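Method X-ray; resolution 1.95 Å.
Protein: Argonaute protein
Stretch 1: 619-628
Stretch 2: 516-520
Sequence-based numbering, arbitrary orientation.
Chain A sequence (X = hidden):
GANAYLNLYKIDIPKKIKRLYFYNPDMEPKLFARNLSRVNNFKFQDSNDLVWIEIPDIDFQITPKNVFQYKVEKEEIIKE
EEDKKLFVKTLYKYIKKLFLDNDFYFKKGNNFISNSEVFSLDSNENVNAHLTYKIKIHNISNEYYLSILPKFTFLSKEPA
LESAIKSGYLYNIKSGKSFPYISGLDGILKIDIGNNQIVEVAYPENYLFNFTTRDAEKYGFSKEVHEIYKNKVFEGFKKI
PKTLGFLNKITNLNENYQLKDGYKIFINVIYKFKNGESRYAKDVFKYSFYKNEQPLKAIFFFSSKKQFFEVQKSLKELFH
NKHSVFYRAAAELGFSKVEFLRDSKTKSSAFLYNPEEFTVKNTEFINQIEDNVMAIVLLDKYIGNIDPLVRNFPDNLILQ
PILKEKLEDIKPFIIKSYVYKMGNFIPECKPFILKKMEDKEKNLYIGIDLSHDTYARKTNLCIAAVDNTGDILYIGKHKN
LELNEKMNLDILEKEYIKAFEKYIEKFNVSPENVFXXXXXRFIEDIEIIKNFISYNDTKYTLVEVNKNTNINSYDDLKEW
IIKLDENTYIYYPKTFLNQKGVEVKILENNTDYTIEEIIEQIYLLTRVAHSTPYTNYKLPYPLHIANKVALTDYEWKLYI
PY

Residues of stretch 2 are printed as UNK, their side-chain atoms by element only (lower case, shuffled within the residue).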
# COMPACT_ATOMS: atom_id res chain seq x y z
N LEU A 619 5.89 1.95 -5.52
CA LEU A 619 5.09 1.36 -6.58
C LEU A 619 5.33 2.09 -7.89
O LEU A 619 5.79 3.24 -7.90
CB LEU A 619 3.60 1.44 -6.22
CG LEU A 619 3.22 0.69 -4.94
CD1 LEU A 619 1.79 0.99 -4.52
CD2 LEU A 619 3.42 -0.81 -5.14
N PRO A 620 5.05 1.45 -9.03
CA PRO A 620 5.15 2.16 -10.31
C PRO A 620 4.26 3.39 -10.29
O PRO A 620 3.16 3.37 -9.75
CB PRO A 620 4.66 1.12 -11.33
CG PRO A 620 3.92 0.10 -10.54
CD PRO A 620 4.60 0.06 -9.21
N TYR A 621 4.78 4.47 -10.87
CA TYR A 621 4.12 5.78 -10.76
C TYR A 621 2.65 5.76 -11.15
O TYR A 621 1.84 6.33 -10.40
CB TYR A 621 4.91 6.80 -11.59
CG TYR A 621 4.57 8.25 -11.32
CD1 TYR A 621 4.38 8.71 -10.02
CD2 TYR A 621 4.45 9.16 -12.36
CE1 TYR A 621 4.07 10.04 -9.77
CE2 TYR A 621 4.15 10.48 -12.12
CZ TYR A 621 3.96 10.92 -10.83
OH TYR A 621 3.66 12.24 -10.60
N PRO A 622 2.22 5.13 -12.26
CA PRO A 622 0.77 5.08 -12.53
C PRO A 622 -0.03 4.42 -11.42
O PRO A 622 -1.13 4.89 -11.10
CB PRO A 622 0.69 4.28 -13.85
CG PRO A 622 2.00 3.58 -13.97
CD PRO A 622 2.99 4.50 -13.35
N LEU A 623 0.49 3.35 -10.81
CA LEU A 623 -0.21 2.73 -9.69
C LEU A 623 -0.15 3.61 -8.45
O LEU A 623 -1.12 3.69 -7.69
CB LEU A 623 0.40 1.36 -9.39
CG LEU A 623 -0.18 0.16 -10.13
CD1 LEU A 623 0.31 -1.11 -9.47
CD2 LEU A 623 -1.69 0.21 -10.15
N HIS A 624 1.00 4.25 -8.21
CA HIS A 624 1.10 5.20 -7.10
C HIS A 624 0.04 6.29 -7.21
O HIS A 624 -0.61 6.64 -6.22
CB HIS A 624 2.49 5.81 -7.07
CG HIS A 624 2.66 6.87 -6.03
ND1 HIS A 624 3.03 6.58 -4.73
CD2 HIS A 624 2.50 8.21 -6.08
CE1 HIS A 624 3.09 7.70 -4.03
NE2 HIS A 624 2.78 8.70 -4.83
N ILE A 625 -0.15 6.82 -8.42
CA ILE A 625 -1.17 7.85 -8.63
C ILE A 625 -2.56 7.27 -8.39
O ILE A 625 -3.39 7.87 -7.68
CB ILE A 625 -1.05 8.44 -10.04
CG1 ILE A 625 0.34 9.06 -10.25
CG2 ILE A 625 -2.14 9.46 -10.28
CD1 ILE A 625 0.74 9.16 -11.70
N ALA A 626 -2.84 6.11 -8.97
CA ALA A 626 -4.17 5.52 -8.86
C ALA A 626 -4.55 5.24 -7.41
O ALA A 626 -5.68 5.52 -6.99
CB ALA A 626 -4.25 4.24 -9.69
N ASN A 627 -3.61 4.69 -6.63
CA ASN A 627 -3.88 4.49 -5.21
C ASN A 627 -4.14 5.81 -4.50
O ASN A 627 -5.08 5.93 -3.71
CB ASN A 627 -2.72 3.75 -4.55
CG ASN A 627 -2.65 2.28 -4.93
OD1 ASN A 627 -3.56 1.74 -5.56
ND2 ASN A 627 -1.57 1.62 -4.55
N LYS A 628 -3.31 6.82 -4.78
CA LYS A 628 -3.42 8.10 -4.07
C LYS A 628 -4.71 8.82 -4.42
O LYS A 628 -5.39 9.35 -3.53
CB LYS A 628 -2.21 8.98 -4.38
CG LYS A 628 -1.04 8.78 -3.44
CD LYS A 628 -1.42 9.15 -2.01
CE LYS A 628 -0.24 9.02 -1.06
NZ LYS A 628 0.67 10.19 -1.14
N UNK A 516 -0.80 -2.45 -18.53
CA UNK A 516 -1.91 -2.35 -17.59
C UNK A 516 -1.44 -2.96 -16.28
O UNK A 516 -1.33 -4.18 -16.15
c UNK A 516 -3.12 -2.99 -20.66
c UNK A 516 -3.67 -2.36 -19.40
c UNK A 516 -3.18 -3.04 -18.11
c UNK A 516 -4.27 -3.00 -17.06
N UNK A 517 -1.15 -2.10 -15.31
CA UNK A 517 -0.69 -2.53 -14.00
C UNK A 517 -1.87 -2.46 -13.03
O UNK A 517 -2.51 -1.41 -12.90
c UNK A 517 0.46 -1.66 -13.51
c UNK A 517 1.42 -1.15 -14.59
c UNK A 517 2.08 -2.29 -15.36
c UNK A 517 2.48 -0.24 -13.98
N UNK A 518 -2.15 -3.57 -12.36
CA UNK A 518 -3.32 -3.70 -11.50
C UNK A 518 -2.89 -3.80 -10.04
O UNK A 518 -1.97 -4.57 -9.71
n UNK A 518 -8.70 -5.34 -12.11
c UNK A 518 -4.13 -4.94 -11.90
c UNK A 518 -6.37 -4.22 -10.99
n UNK A 518 -9.64 -5.57 -10.03
c UNK A 518 -8.63 -5.19 -10.79
n UNK A 518 -7.54 -4.66 -10.24
c UNK A 518 -5.28 -5.28 -10.97
N UNK A 519 -3.55 -3.03 -9.18
CA UNK A 519 -3.35 -3.13 -7.74
C UNK A 519 -4.02 -4.41 -7.26
O UNK A 519 -5.23 -4.45 -7.04
o UNK A 519 -3.00 -2.80 -5.02
c UNK A 519 -3.92 -1.90 -7.04
c UNK A 519 -3.78 -1.96 -5.53
o UNK A 519 -4.45 -1.16 -4.84
N UNK A 520 -3.23 -5.45 -7.09
CA UNK A 520 -3.76 -6.76 -6.77
C UNK A 520 -3.94 -7.61 -8.01
O UNK A 520 -3.30 -7.41 -9.04

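Position 516 carries four side-chain carbons and no heteroatom. The carbon bonded to CA is itself forked, with one arm a single carbon and the other two carbons long, which is the pattern of a beta-branched aliphatic chain. None of these atoms comes within 8.0 Å of stretch 1, so the assignment rests on connectivity alone: this is Ile516, buried in the fold but outside this contact.

Position 517 has the same composition, four carbons, but a different topology. CB leads to a single carbon, and the fork comes at that second atom, ending in two methyls. The CA-to-CB bond points toward the helix. One methyl lies 3.7 Å from CB of Pro620 and 3.9 Å from CG of Pro622, while CB of 517 sits 3.9 Å from CG of Leu623. A fork at the second carbon identifies Leu517, and the methyl that touches both prolines is CD1. The chi1 of -34° lies between wells, whereas chi2, at 177°, is a regular t.

At position 518 the side chain is long: three carbons, a nitrogen, then a carbon bearing two further nitrogens. That terminal group is a guanidinium, so the residue is Arg518. Its CA-to-CB bond points away from stretch 1, as expected for the alternation of a strand after Leu517, and no side-chain atom comes closer than 6.0 Å. Both NH1 and NH2 are hydrogen-bonded elsewhere in the structure. What reaches the helix is backbone, with the carbonyl O of Arg518 4.2 Å from CD1 of Leu623.

Position 519 shows two carbons, the second carrying two oxygens, a short carboxylate that defines Asp519. Its CA-to-CB bond turns toward the helix again. CB is 4.4 Å from CD2 of Leu623, and OD2 approaches the side-chain amide of Asn627, with 3.1 Å to the atom modelled as OD1. That amide is probably turned over in the model, so the pair is recorded here as a close approach.

Position 520 has no side-chain atoms at all and is therefore Gly520. Its phi/psi of 95/-156° would jam a CB against the carbonyl O of Asp519, so the backbone by itself calls for glycine; nothing of stretch 1 lies within 5.5 Å of an ideal CB.

The contact is small, 269 Å² summed over both sides, and chiefly apolar. Pro620 occupies the N-cap position before helix 621-628, whose first turn brings Pro622 and Leu623 to the strand. The axes approach to 8.7 Å with 43° between their directions, and the nearest CA atoms across the stretches are those of Leu623 and Leu517, 6.8 Å apart. Leu623 also packs against strand backbone, its CD2 lying 3.3 Å from O of Leu517 and 3.9 Å from N of Asp519. One turn further along the helix, the side chain of Asn627 reaches Asp519, extending the contact from its leucine centre to a polar end.

Stretch 2, residues 516-520: ILRDG
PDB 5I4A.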